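Local structure of phosphoribosylformylglycinamidine cyclo-ligase (Thermus thermophilus HB8, 5AVM) at residues Glu287-Met290 against Tyr291-Phe294. The protein probably catalyses the ATP-dependent ring closure of formylglycinamidine ribonucleotide to 5-aminoimidazole ribonucleotide in de novo purine biosynthesis. Sequence-based numbering, arbitrary orientation.
Sequences EEEM and YRVF
M290 and F294, one helical turn apart, meet through sulfur and ring: SD lies in the ring plane at its edge, 4.7 Å from the F294 centroid, a Met-aromatic contact. The thioether chain, bent at chi2 and chi3, also brings CE to 3.5 Å from F294 CD2, while V293 CG1 sits over the centre of one face of the same ring. One turn earlier, the E287 and Y291 side chains cross at a slant: the glutamate CG is 3.8 Å from Y291 CE1, and the carboxylate stands nearly upright to the ring, their planes 84° apart. A water joins the two polar ends, donating a long hydrogen bond to E287 OE1 and hydrogen-bonding Y291 OH at 2.9 Å, near the ring plane. On another side of the helix E289 OE2 and R292 NH2 form a long salt bridge of 3.6 Å; with its CG anti to the backbone N (chi1 -160°) and a bend at chi3, the arginine folds back so that E289 CA lies over one guanidinium face, off toward its rim. These pairs belong to the short helix 287-293 in the C-terminal domain of this AIR synthase family member. Its backbone bond from Y291 N to E287 O is fairly straight (160° at the hydrogen), whereas E289 O receives weak bonds from R292 N and V293 N. The last turn closes with F294 N on M290 O at 2.8 Å, just where F294 leaves helical geometry. Replacing Y291 by an alanine would probably leave the bridging water without its phenolic partner and open a gap beside E287 CG. Farther out, R267 forms a salt bridge with E287 OE1, W270 and L332 pack on Y291, and L192 and I193 of helix 190-196 lie against F294.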
# COMPACT_ATOMS: atom_id res chain seq x y z
N GLU B 287 12.29 -22.91 -21.80
CA GLU B 287 13.33 -22.21 -21.05
C GLU B 287 13.20 -20.69 -21.19
O GLU B 287 13.30 -19.97 -20.20
CB GLU B 287 14.72 -22.63 -21.52
CG GLU B 287 15.82 -22.41 -20.49
CD GLU B 287 17.18 -22.11 -21.10
OE1 GLU B 287 18.18 -22.15 -20.35
OE2 GLU B 287 17.25 -21.81 -22.31
N GLU B 288 12.97 -20.21 -22.41
CA GLU B 288 12.83 -18.78 -22.69
C GLU B 288 11.74 -18.17 -21.81
O GLU B 288 11.78 -16.99 -21.47
CB GLU B 288 12.48 -18.56 -24.16
CG GLU B 288 13.58 -18.97 -25.14
CD GLU B 288 14.77 -18.01 -25.13
OE1 GLU B 288 15.37 -17.79 -24.06
OE2 GLU B 288 15.09 -17.47 -26.21
N GLU B 289 10.76 -19.00 -21.46
CA GLU B 289 9.65 -18.58 -20.62
C GLU B 289 9.97 -18.77 -19.14
O GLU B 289 9.44 -18.05 -18.29
CB GLU B 289 8.40 -19.37 -20.99
CG GLU B 289 7.34 -19.43 -19.92
CD GLU B 289 6.04 -19.97 -20.45
OE1 GLU B 289 6.09 -20.95 -21.24
OE2 GLU B 289 4.98 -19.44 -20.08
N MET B 290 10.82 -19.74 -18.82
CA MET B 290 11.19 -19.98 -17.43
C MET B 290 11.94 -18.79 -16.84
O MET B 290 11.71 -18.42 -15.68
CB MET B 290 12.08 -21.23 -17.33
CG MET B 290 11.32 -22.54 -17.43
SD MET B 290 9.96 -22.66 -16.27
CE MET B 290 10.78 -23.24 -14.79
N TYR B 291 12.84 -18.20 -17.63
CA TYR B 291 13.62 -17.06 -17.17
C TYR B 291 12.86 -15.75 -17.24
O TYR B 291 13.30 -14.73 -16.72
CB TYR B 291 14.91 -16.94 -17.99
CG TYR B 291 15.96 -17.94 -17.59
CD1 TYR B 291 15.84 -19.28 -17.92
CD2 TYR B 291 17.05 -17.56 -16.80
CE1 TYR B 291 16.76 -20.23 -17.48
CE2 TYR B 291 17.98 -18.50 -16.36
CZ TYR B 291 17.82 -19.83 -16.70
OH TYR B 291 18.71 -20.78 -16.25
N ARG B 292 11.69 -15.80 -17.87
CA ARG B 292 10.85 -14.63 -18.04
C ARG B 292 9.82 -14.57 -16.91
O ARG B 292 9.26 -13.51 -16.63
CB ARG B 292 10.15 -14.73 -19.39
CG ARG B 292 9.61 -13.45 -19.96
CD ARG B 292 8.87 -13.77 -21.24
NE ARG B 292 7.74 -14.64 -20.96
CZ ARG B 292 7.36 -15.66 -21.72
NH1 ARG B 292 8.03 -15.95 -22.82
NH2 ARG B 292 6.31 -16.40 -21.37
N VAL B 293 9.58 -15.71 -16.28
CA VAL B 293 8.60 -15.81 -15.20
C VAL B 293 9.23 -16.07 -13.82
O VAL B 293 8.80 -15.48 -12.82
CB VAL B 293 7.56 -16.94 -15.51
CG1 VAL B 293 6.61 -17.12 -14.34
CG2 VAL B 293 6.78 -16.61 -16.77
N PHE B 294 10.24 -16.93 -13.77
CA PHE B 294 10.88 -17.30 -12.51
C PHE B 294 12.29 -16.74 -12.32
O PHE B 294 12.97 -16.39 -13.28
CB PHE B 294 10.93 -18.82 -12.39
CG PHE B 294 9.59 -19.47 -12.52
CD1 PHE B 294 8.58 -19.21 -11.60
CD2 PHE B 294 9.33 -20.35 -13.57
CE1 PHE B 294 7.32 -19.81 -11.72
CE2 PHE B 294 8.07 -20.95 -13.70
CZ PHE B 294 7.07 -20.68 -12.77
O HOH W 1 17.48 -23.19 -17.33